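Local coordinates for protein phycocyanobilin lyase subunit alpha (Nostoc sp. PCC 7120, PDB 5N3U) that associates with CpcF to form a phycocyanobilin lyase that is probably required for attaching the chromophore to the phycocyanin subunit CpcA, at residues A[109-113]-A[150-154]; A[176-180]-A[209-214]; A[196-200]-A[217-223]; A[224-228]-A[267-271]; A[237-241]-A[272-276]. All blocks are in the same frame, centred on the assembly; numbering follows the deposited sequence.

Interaction 1 (A[109-113]-A[150-154]); sequences AQSLE and AVLEA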
# COMPACT_ATOMS: atom_id res chain seq x y z
N ALA A 109 -1.95 -24.26 13.11
CA ALA A 109 -1.29 -23.87 14.34
C ALA A 109 -1.29 -22.37 14.55
O ALA A 109 -1.51 -21.94 15.67
CB ALA A 109 0.12 -24.41 14.36
N GLN A 110 -1.07 -21.59 13.49
CA GLN A 110 -1.13 -20.13 13.64
C GLN A 110 -2.55 -19.68 14.02
O GLN A 110 -2.74 -18.84 14.94
CB GLN A 110 -0.74 -19.43 12.34
CG GLN A 110 0.72 -19.56 12.03
CD GLN A 110 1.06 -19.20 10.54
OE1 GLN A 110 0.18 -19.14 9.65
NE2 GLN A 110 2.35 -19.04 10.28
N SER A 111 -3.55 -20.28 13.39
CA SER A 111 -4.93 -19.90 13.74
C SER A 111 -5.33 -20.36 15.14
O SER A 111 -5.97 -19.63 15.84
CB SER A 111 -5.85 -20.48 12.67
OG SER A 111 -5.59 -19.74 11.49
N LEU A 112 -4.88 -21.52 15.58
CA LEU A 112 -5.12 -21.97 16.95
C LEU A 112 -4.42 -21.07 17.94
O LEU A 112 -4.96 -20.82 19.01
CB LEU A 112 -4.70 -23.41 17.11
CG LEU A 112 -5.63 -24.35 16.38
CD1 LEU A 112 -5.05 -25.72 16.22
CD2 LEU A 112 -6.99 -24.51 17.10
N GLU A 113 -3.24 -20.55 17.61
CA GLU A 113 -2.62 -19.54 18.48
C GLU A 113 -3.53 -18.25 18.59
O GLU A 113 -3.56 -17.64 19.63
CB GLU A 113 -1.28 -19.16 17.90
CG GLU A 113 -0.44 -18.18 18.73
CD GLU A 113 -0.81 -16.70 18.64
OE1 GLU A 113 -1.45 -16.23 17.63
OE2 GLU A 113 -0.48 -15.99 19.64
N ALA A 150 5.12 -21.82 15.07
CA ALA A 150 3.68 -21.65 15.34
C ALA A 150 3.21 -22.55 16.40
O ALA A 150 2.40 -22.15 17.22
CB ALA A 150 2.93 -21.93 14.05
N VAL A 151 3.72 -23.76 16.49
CA VAL A 151 3.26 -24.69 17.51
C VAL A 151 3.65 -24.21 18.92
O VAL A 151 2.86 -24.27 19.89
CB VAL A 151 3.82 -26.12 17.29
CG1 VAL A 151 3.70 -27.00 18.52
CG2 VAL A 151 3.15 -26.78 16.05
N LEU A 152 4.88 -23.78 19.03
CA LEU A 152 5.36 -23.29 20.34
C LEU A 152 4.57 -22.02 20.72
O LEU A 152 4.15 -21.88 21.84
CB LEU A 152 6.84 -22.93 20.23
CG LEU A 152 7.76 -24.18 20.14
CD1 LEU A 152 9.10 -23.80 19.60
CD2 LEU A 152 7.78 -25.01 21.41
N GLU A 153 4.44 -21.10 19.82
CA GLU A 153 3.68 -19.88 20.09
C GLU A 153 2.28 -20.28 20.51
O GLU A 153 1.73 -19.75 21.49
CB GLU A 153 3.58 -19.03 18.85
CG GLU A 153 4.86 -18.29 18.60
CD GLU A 153 4.76 -17.32 17.46
OE1 GLU A 153 3.78 -17.37 16.67
OE2 GLU A 153 5.70 -16.50 17.33
N ALA A 154 1.66 -21.22 19.76
CA ALA A 154 0.30 -21.62 20.14
C ALA A 154 0.17 -22.22 21.55
O ALA A 154 -0.77 -21.93 22.31
CB ALA A 154 -0.23 -22.59 19.11
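This is a close, nearly parallel helix-helix packing near the centre of the chain, joining helix 102-115 to helix 148-157, two neighbours in the stack of HEAT-like repeats. The short axes run only 17° apart and approach to 8.2 Å, a spacing made possible by alanines. Ala109 and Ala150 point at one another, and their CB atoms touch at 3.8 Å; larger side chains here would force the helices apart. One turn further on, the CA atoms of Glu113 and Ala154 come within 4.0 Å. Ala154 accommodates this approach because its lone methyl takes so little space: its CB lies 3.7 Å from Ala109 O, while its CA lies 3.7 Å from Glu113 CB. At the margins Val151 CG2 reaches Ala109 CB at 4.2 Å, and the methylene CG of Gln110 lies 3.8 Å from Ala150 CB although its CA-to-CB bond points away.

Glutamate suits position 113 because it can use both its parts: Glu113 CG packs 3.8 Å from Glu153 O and 4.1 Å from Glu153 CB, while the carboxylate forms a salt bridge with Arg184 of helix 176-190. No hydrogen bond links the two segments. The contact therefore relies on van der Waals fit between small groups and methylenes, with charge handled at its edge by a third helix.

Interaction 2 (A[176-180]-A[209-214]); sequences SRVQC and NLRRVA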
# COMPACT_ATOMS: atom_id res chain seq x y z
N SER A 176 16.90 -19.59 14.68
CA SER A 176 16.67 -18.42 15.53
C SER A 176 15.19 -18.15 15.78
O SER A 176 14.83 -17.81 16.87
CB SER A 176 17.23 -17.13 14.88
OG SER A 176 18.58 -17.10 15.15
N ARG A 177 14.36 -18.33 14.75
CA ARG A 177 12.94 -18.16 14.90
C ARG A 177 12.32 -19.10 15.81
O ARG A 177 11.38 -18.75 16.54
CB ARG A 177 12.27 -18.21 13.50
CG ARG A 177 12.63 -16.87 12.77
CD ARG A 177 12.09 -16.77 11.33
NE ARG A 177 10.63 -16.69 11.39
CZ ARG A 177 9.84 -15.66 11.08
NH1 ARG A 177 10.29 -14.53 10.54
NH2 ARG A 177 8.54 -15.81 11.31
N VAL A 178 12.82 -20.33 15.84
CA VAL A 178 12.31 -21.34 16.79
C VAL A 178 12.69 -20.97 18.24
O VAL A 178 11.91 -21.14 19.20
CB VAL A 178 12.80 -22.72 16.38
CG1 VAL A 178 12.44 -23.72 17.38
CG2 VAL A 178 12.21 -23.06 14.96
N GLN A 179 13.92 -20.49 18.41
CA GLN A 179 14.32 -20.10 19.77
C GLN A 179 13.50 -18.95 20.31
O GLN A 179 13.18 -18.94 21.52
CB GLN A 179 15.79 -19.68 19.77
CG GLN A 179 16.69 -20.80 19.44
CD GLN A 179 18.13 -20.35 19.36
OE1 GLN A 179 18.50 -19.48 18.58
NE2 GLN A 179 18.94 -20.94 20.19
N CYS A 180 13.18 -18.00 19.45
CA CYS A 180 12.35 -16.86 19.82
C CYS A 180 10.96 -17.28 20.25
O CYS A 180 10.41 -16.82 21.27
CB CYS A 180 12.32 -15.91 18.65
SG CYS A 180 11.54 -14.32 18.93
N ASN A 209 13.49 -8.89 10.35
CA ASN A 209 12.32 -9.76 10.50
C ASN A 209 12.19 -10.32 11.89
O ASN A 209 11.12 -10.57 12.36
CB ASN A 209 12.41 -11.02 9.65
CG ASN A 209 12.81 -10.76 8.25
OD1 ASN A 209 12.01 -10.29 7.46
ND2 ASN A 209 14.04 -11.07 7.92
N LEU A 210 13.31 -10.54 12.51
CA LEU A 210 13.37 -11.14 13.83
C LEU A 210 12.95 -10.08 14.83
O LEU A 210 12.23 -10.34 15.74
CB LEU A 210 14.77 -11.64 14.16
CG LEU A 210 14.85 -13.15 14.20
CD1 LEU A 210 16.22 -13.67 14.55
CD2 LEU A 210 13.83 -13.67 15.17
N ARG A 211 13.43 -8.86 14.64
CA ARG A 211 12.98 -7.72 15.45
C ARG A 211 11.46 -7.58 15.41
O ARG A 211 10.78 -7.41 16.45
CB ARG A 211 13.70 -6.46 14.98
CG ARG A 211 15.20 -6.52 15.13
CD ARG A 211 15.92 -5.18 15.23
NE ARG A 211 15.91 -4.46 13.98
CZ ARG A 211 16.78 -4.57 12.98
NH1 ARG A 211 17.85 -5.31 13.04
NH2 ARG A 211 16.55 -3.86 11.88
N ARG A 212 10.85 -7.79 14.25
CA ARG A 212 9.42 -7.67 14.13
C ARG A 212 8.71 -8.72 14.89
O ARG A 212 7.73 -8.49 15.57
CB ARG A 212 8.95 -7.67 12.65
CG ARG A 212 9.50 -6.52 11.81
CD ARG A 212 9.10 -6.81 10.37
NE ARG A 212 9.35 -5.72 9.47
CZ ARG A 212 9.47 -5.85 8.14
NH1 ARG A 212 9.44 -7.04 7.56
NH2 ARG A 212 9.62 -4.80 7.39
N VAL A 213 9.21 -9.92 14.78
CA VAL A 213 8.66 -11.04 15.54
C VAL A 213 8.82 -10.78 17.07
O VAL A 213 7.86 -10.98 17.82
CB VAL A 213 9.38 -12.35 15.15
CG1 VAL A 213 9.15 -13.41 16.21
CG2 VAL A 213 8.85 -12.79 13.78
N ALA A 214 9.97 -10.31 17.48
CA ALA A 214 10.19 -10.06 18.91
C ALA A 214 9.19 -8.98 19.43
O ALA A 214 8.63 -9.11 20.52
CB ALA A 214 11.61 -9.64 19.11
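Asn209 begins the second segment at the border of the contact, its CB 4.2 Å from Arg177 NH1 and near the guanidinium plane, while its amide ND2 bonds back to Asp207. Leu210 comes next and reaches furthest into the gap: its CD1 lies 3.6 Å from Ser176 CB, and its CD2 lies 4.2 Å from Arg177 CG and 4.4 Å from Cys180 CB. A long branched side chain is apt here, since the axes of these nearly parallel helices (13°) stay 10.8 Å apart. Arg212 turns away to a salt bridge with Asp72 of one CpcF subunit. Val213 follows, one turn after Asn209; its CG1 meets Cys180 SG at 3.7 Å, and its CG2 sits over one face of the Arg177 guanidinium, 3.9 Å from NH2. Ala214 ends the segment, its CA 4.5 Å from Cys180 SG.

Without a hydrogen bond between the segments, these first helices of successive HEAT-like repeats are joined by apolar contact, and Arg177 lends its flat surface to Val213 while pairing its charge with Glu149.

Interaction 3 (A[196-200]-A[217-223]); sequences GELLV and DLGAIGY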
# COMPACT_ATOMS: atom_id res chain seq x y z
N GLY A 196 11.61 -13.15 28.93
CA GLY A 196 11.37 -11.85 28.31
C GLY A 196 12.57 -11.16 27.86
O GLY A 196 12.55 -10.46 26.84
N GLU A 197 13.64 -11.26 28.63
CA GLU A 197 14.90 -10.63 28.25
C GLU A 197 15.51 -11.19 27.02
O GLU A 197 16.18 -10.51 26.24
CB GLU A 197 15.92 -10.70 29.41
CG GLU A 197 15.59 -9.84 30.63
CD GLU A 197 15.54 -8.39 30.26
OE1 GLU A 197 16.47 -7.97 29.59
OE2 GLU A 197 14.56 -7.71 30.59
N LEU A 198 15.34 -12.47 26.78
CA LEU A 198 15.87 -12.99 25.51
C LEU A 198 15.16 -12.31 24.31
O LEU A 198 15.78 -12.08 23.28
CB LEU A 198 15.54 -14.46 25.39
CG LEU A 198 16.36 -15.40 26.21
CD1 LEU A 198 15.61 -16.70 26.30
CD2 LEU A 198 17.72 -15.54 25.53
N LEU A 199 13.87 -12.05 24.44
CA LEU A 199 13.12 -11.31 23.35
C LEU A 199 13.66 -9.91 23.19
O LEU A 199 13.98 -9.46 22.08
CB LEU A 199 11.63 -11.30 23.63
CG LEU A 199 11.07 -12.74 23.63
CD1 LEU A 199 9.64 -12.83 24.14
CD2 LEU A 199 11.21 -13.25 22.23
N VAL A 200 13.89 -9.25 24.30
CA VAL A 200 14.58 -7.92 24.22
C VAL A 200 15.87 -7.96 23.48
O VAL A 200 16.13 -7.16 22.59
CB VAL A 200 14.80 -7.33 25.62
CG1 VAL A 200 15.66 -6.07 25.52
CG2 VAL A 200 13.45 -7.03 26.24
N ASP A 217 5.84 -10.57 19.90
CA ASP A 217 5.90 -11.47 21.07
C ASP A 217 5.88 -10.65 22.39
O ASP A 217 5.16 -11.00 23.32
CB ASP A 217 7.21 -12.34 21.02
CG ASP A 217 7.21 -13.39 19.93
OD1 ASP A 217 6.13 -13.65 19.28
OD2 ASP A 217 8.29 -13.96 19.66
N LEU A 218 6.63 -9.57 22.43
CA LEU A 218 6.66 -8.73 23.62
C LEU A 218 5.34 -8.10 23.89
O LEU A 218 4.88 -8.07 25.05
CB LEU A 218 7.72 -7.67 23.52
CG LEU A 218 9.11 -8.23 23.67
CD1 LEU A 218 10.15 -7.31 23.08
CD2 LEU A 218 9.36 -8.51 25.13
N GLY A 219 4.65 -7.69 22.82
CA GLY A 219 3.24 -7.32 22.96
C GLY A 219 2.31 -8.37 23.47
O GLY A 219 1.56 -8.13 24.42
N ALA A 220 2.42 -9.57 22.93
CA ALA A 220 1.59 -10.72 23.36
C ALA A 220 1.79 -11.10 24.80
O ALA A 220 0.87 -11.51 25.48
CB ALA A 220 1.92 -11.92 22.49
N ILE A 221 2.98 -10.95 25.31
CA ILE A 221 3.20 -11.35 26.67
C ILE A 221 3.07 -10.18 27.63
O ILE A 221 2.97 -10.40 28.82
CB ILE A 221 4.56 -12.06 26.80
CG1 ILE A 221 5.69 -11.08 26.58
CG2 ILE A 221 4.59 -13.21 25.80
CD1 ILE A 221 7.08 -11.64 26.65
N GLY A 222 3.14 -8.95 27.12
CA GLY A 222 2.92 -7.75 27.93
C GLY A 222 4.09 -7.45 28.86
O GLY A 222 3.84 -6.95 29.94
N TYR A 223 5.32 -7.72 28.44
CA TYR A 223 6.51 -7.58 29.30
C TYR A 223 6.94 -6.14 29.47
O TYR A 223 7.68 -5.58 28.65
CB TYR A 223 7.68 -8.39 28.72
CG TYR A 223 8.99 -8.43 29.54
CD1 TYR A 223 9.00 -8.85 30.88
CD2 TYR A 223 10.21 -8.13 28.93
CE1 TYR A 223 10.21 -8.89 31.61
CE2 TYR A 223 11.40 -8.23 29.62
CZ TYR A 223 11.38 -8.58 30.97
OH TYR A 223 12.58 -8.62 31.61
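Gly196 lies beneath the ring of Tyr223, its CA 4.0 Å from the ring centroid and 18° off the normal, a CH-pi contact. A CB here would fall 2.8 Å from Tyr223 CE2, a clash, so glycine suits the place. Glu197 starts out pointing away, yet its folded side chain accepts a very short hydrogen bond, 2.4 Å from Tyr223 OH to Glu197 OE2. Leu199 fills the interior: its CB meets Leu218 CD2 at 3.9 Å and its CD1 meets Ile221 CD1 at 3.8 Å. Nearby Asp217 directs its charge to Arg184. Val200 completes the segment, its CG2 4.1 Å from Tyr223 CE2 at the ring edge and 4.5 Å from Leu218 CD2.

Tyr223 can return over Gly196 because Gly222, with positive phi, breaks the helix just before it. The two helices run roughly antiparallel, at 151° with axes 10.5 Å apart. Such packing of the second helix of one repeat against the first helix of the next belongs to the HEAT-repeat alpha solenoid.

Interaction 4 (A[224-228]-A[267-271]); sequences LAAAE and RVMNL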
# COMPACT_ATOMS: atom_id res chain seq x y z
N LEU A 224 6.52 -5.56 30.59
CA LEU A 224 6.69 -4.10 30.86
C LEU A 224 8.09 -3.54 30.76
O LEU A 224 8.30 -2.51 30.15
CB LEU A 224 6.10 -3.73 32.21
CG LEU A 224 6.06 -2.24 32.58
CD1 LEU A 224 5.08 -1.50 31.67
CD2 LEU A 224 5.61 -2.09 34.03
N ALA A 225 9.06 -4.24 31.33
CA ALA A 225 10.41 -3.81 31.27
C ALA A 225 10.97 -3.62 29.93
O ALA A 225 12.00 -2.98 29.78
CB ALA A 225 11.32 -4.79 32.11
N ALA A 226 10.35 -4.15 28.88
CA ALA A 226 10.87 -3.91 27.53
C ALA A 226 10.42 -2.58 26.89
O ALA A 226 10.78 -2.29 25.74
CB ALA A 226 10.44 -5.07 26.62
N ALA A 227 9.61 -1.80 27.57
CA ALA A 227 9.00 -0.57 26.92
C ALA A 227 9.97 0.35 26.18
O ALA A 227 9.77 0.65 25.00
CB ALA A 227 8.22 0.18 27.93
N GLU A 228 11.06 0.79 26.82
CA GLU A 228 11.98 1.71 26.12
C GLU A 228 12.79 1.01 25.07
O GLU A 228 13.14 1.61 24.04
CB GLU A 228 12.92 2.49 27.12
CG GLU A 228 12.12 3.44 28.01
CD GLU A 228 11.30 2.72 29.09
OE1 GLU A 228 11.63 1.57 29.50
OE2 GLU A 228 10.29 3.27 29.58
N ARG A 267 3.33 5.85 31.46
CA ARG A 267 4.67 5.73 30.88
C ARG A 267 4.63 5.07 29.46
O ARG A 267 5.31 5.51 28.54
CB ARG A 267 5.49 4.83 31.80
CG ARG A 267 6.85 4.38 31.29
CD ARG A 267 7.21 3.16 32.15
NE ARG A 267 8.45 2.50 31.76
CZ ARG A 267 8.83 1.33 32.26
NH1 ARG A 267 8.08 0.69 33.16
NH2 ARG A 267 9.93 0.76 31.81
N VAL A 268 3.88 4.01 29.36
CA VAL A 268 3.72 3.29 28.07
C VAL A 268 2.99 4.23 27.03
O VAL A 268 3.44 4.33 25.92
CB VAL A 268 2.94 2.01 28.30
CG1 VAL A 268 2.54 1.33 26.98
CG2 VAL A 268 3.76 1.04 29.18
N MET A 269 1.92 4.92 27.45
CA MET A 269 1.17 5.82 26.55
C MET A 269 2.01 6.93 26.04
O MET A 269 1.93 7.29 24.88
CB MET A 269 -0.09 6.34 27.20
CG MET A 269 -1.11 5.29 27.30
SD MET A 269 -2.79 5.59 27.80
CE MET A 269 -2.54 5.88 29.56
N ASN A 270 2.90 7.45 26.88
CA ASN A 270 3.78 8.50 26.49
C ASN A 270 4.75 8.04 25.43
O ASN A 270 5.17 8.81 24.52
CB ASN A 270 4.57 9.07 27.69
CG ASN A 270 3.67 9.85 28.70
OD1 ASN A 270 2.62 10.35 28.36
ND2 ASN A 270 4.12 9.98 29.94
N LEU A 271 5.18 6.78 25.55
CA LEU A 271 6.05 6.25 24.50
C LEU A 271 5.22 6.07 23.16
O LEU A 271 5.72 6.35 22.11
CB LEU A 271 6.65 4.92 24.92
CG LEU A 271 7.62 5.02 26.08
CD1 LEU A 271 7.86 3.62 26.66
CD2 LEU A 271 8.90 5.69 25.62
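Arg267 stretches across the gap and lays one face of its guanidinium over the methyl group of Ala227, with Arg267 NH2 4.3 Å from Ala227 CB. This joins two parts of the HEAT-like alpha solenoid near its C-terminal end: a 3-10 turn leading into the short helix 227-232, and helix 263-273, the last of the chain. An extended arginine, with all four chi angles near 180°, is long enough to bridge them, and it ends beside Glu228. The two make a bidentate salt bridge, with Arg267 NE giving a hydrogen to Glu228 OE2 at 3.0 Å and Arg267 NH2 giving one to Glu228 OE1, also at 3.0 Å. Arg267 NH1 is taken by Gln264 on its own helix, so the charged end is held from two directions. Leu224 CG lies against the guanidinium in plain van der Waals packing, 3.6 Å from Arg267 NH1.

Beneath this polar rim lie the apolar contacts. Leu224, in the 3-10 turn, places its CD1 3.8 Å from Val268 CG2. Ala227 is small enough for Leu271 to come close, while Leu247 and Leu244 of helix 237-250 continue the apolar surface around Ala227 and Leu271. Met269 faces elsewhere, packing on Arg193 of the other CpcF subunit. Leu271 CD1 itself sits between the two chemistries, 3.7 Å from Ala227 CB and 3.8 Å from Glu228 OE2.

Interaction 5 (A[237-241]-A[272-276]); sequences NSFKL and MDSLL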
# COMPACT_ATOMS: atom_id res chain seq x y z
N ASN A 237 7.15 1.75 13.13
CA ASN A 237 6.28 2.14 14.24
C ASN A 237 5.11 1.31 14.43
O ASN A 237 4.68 1.10 15.54
CB ASN A 237 5.87 3.60 14.05
CG ASN A 237 7.03 4.54 14.23
OD1 ASN A 237 8.03 4.18 14.81
ND2 ASN A 237 6.88 5.74 13.76
N SER A 238 4.51 0.84 13.33
CA SER A 238 3.42 -0.05 13.47
C SER A 238 3.66 -1.22 14.39
O SER A 238 2.78 -1.61 15.15
CB SER A 238 2.99 -0.57 12.09
OG SER A 238 2.23 0.44 11.48
N PHE A 239 4.78 -1.87 14.25
CA PHE A 239 5.10 -3.00 15.14
C PHE A 239 5.39 -2.49 16.57
O PHE A 239 5.03 -3.13 17.55
CB PHE A 239 6.32 -3.71 14.65
CG PHE A 239 6.07 -4.45 13.41
CD1 PHE A 239 5.40 -5.67 13.46
CD2 PHE A 239 6.47 -3.91 12.17
CE1 PHE A 239 5.12 -6.39 12.24
CE2 PHE A 239 6.21 -4.60 10.96
CZ PHE A 239 5.51 -5.82 11.01
N LYS A 240 6.07 -1.36 16.67
CA LYS A 240 6.28 -0.78 18.01
C LYS A 240 5.00 -0.51 18.72
O LYS A 240 4.85 -0.82 19.92
CB LYS A 240 7.13 0.46 17.94
CG LYS A 240 8.51 0.20 17.40
CD LYS A 240 9.28 1.48 17.52
CE LYS A 240 10.52 1.46 16.76
NZ LYS A 240 11.47 2.50 17.24
N LEU A 241 4.01 0.05 18.02
CA LEU A 241 2.76 0.37 18.66
C LEU A 241 2.00 -0.82 19.06
O LEU A 241 1.27 -0.80 20.12
CB LEU A 241 1.90 1.27 17.71
CG LEU A 241 2.41 2.68 17.52
CD1 LEU A 241 1.73 3.26 16.29
CD2 LEU A 241 2.03 3.46 18.80
N MET A 272 4.01 5.63 23.30
CA MET A 272 3.16 5.37 22.12
C MET A 272 2.94 6.69 21.38
O MET A 272 3.22 6.80 20.17
CB MET A 272 1.84 4.74 22.52
CG MET A 272 1.97 3.31 23.06
SD MET A 272 0.50 2.58 23.65
CE MET A 272 -0.30 2.23 22.09
N ASP A 273 2.61 7.73 22.17
CA ASP A 273 2.46 9.12 21.64
C ASP A 273 3.63 9.54 20.81
O ASP A 273 3.44 10.22 19.78
CB ASP A 273 2.15 10.18 22.72
CG ASP A 273 0.77 10.01 23.36
OD1 ASP A 273 0.01 9.02 23.19
OD2 ASP A 273 0.36 10.96 24.08
N SER A 274 4.86 9.18 21.18
CA SER A 274 6.01 9.64 20.45
C SER A 274 6.25 8.89 19.13
O SER A 274 7.10 9.26 18.40
CB SER A 274 7.27 9.52 21.32
OG SER A 274 7.61 8.16 21.61
N LEU A 275 5.56 7.81 18.86
CA LEU A 275 5.77 7.00 17.64
C LEU A 275 4.67 7.28 16.58
O LEU A 275 4.42 6.46 15.68
CB LEU A 275 5.69 5.56 18.06
CG LEU A 275 6.75 5.16 19.06
CD1 LEU A 275 6.57 3.75 19.55
CD2 LEU A 275 8.11 5.32 18.41
N LEU A 276 4.00 8.41 16.74
CA LEU A 276 2.98 8.88 15.76
C LEU A 276 3.58 10.11 14.95
O LEU A 276 3.93 9.91 13.74
CB LEU A 276 1.67 9.26 16.45
CG LEU A 276 1.12 8.46 17.64
CD1 LEU A 276 0.04 9.25 18.39
CD2 LEU A 276 0.50 7.20 17.17
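Two leucines interlock here, each a bump set against a hollow in the other segment. Leu275 points at helix 237-250 and lodges in the shallow depression formed by Asn237, Lys240 and Leu241, residues spaced so that they line one side of the helix. Its CD1 meets Lys240 CB at 3.7 Å, its CD2 lies 3.8 Å from Asn237 OD1, and its CB is 4.3 Å from Leu241 CD2. Lysine can form this wall because its methylenes pack on Leu275, with Lys240 CD 4.1 Å from Leu275 CD2, while its NZ extends to the carbonyl oxygens of Ala231 and Ala233.

Leu241 fills the reciprocal hollow. Its CD2 rests 3.9 Å from Met272 CB and 3.8 Å from Met272 O, and its CD1 lies 4.2 Å from Leu276 CD2. The hollow exists because the chain curls at its end: a type I beta turn from Asp273 to Leu276 carries the chain on from Met272 and brings Leu275 and Leu276 around Leu241. In the HEAT-like alpha solenoid this pairs the start of helix 237-250 with the end of helix 263-273, antiparallel neighbours that finish the stack. Flexible Met272 also packs on Leu244 and Leu248, and on Tyr155 of the other CpcF subunit. That same chain receives the outward polar groups, Asp273 forming a salt bridge with its Arg193 and Leu276 O accepting a hydrogen bond from its Arg84.

Overall arrangement
From the N terminus, interaction 1 comes first, closing a loop of 36 residues, mostly non-helical, between helices 102-115 and 148-157. Interactions 2 and 3 follow and cross, closing loops of 28 and 16 residues: helix 208-221 is shared, packing at its start on helix 176-190 and at its end on helix 193-203. Cys180 and Leu199 touch where the two meet. Interactions 1 and 2 also meet, through Leu152 and Val178. Past helix 208-221, Ala226 packs on Val200 and Leu218, linking interaction 3 to interaction 4. Interactions 4 and 5, with loops of 38 and 30 residues, cross in turn, both ending on helix 263-273, while Arg212 and Phe239 connect interaction 2 to interaction 5.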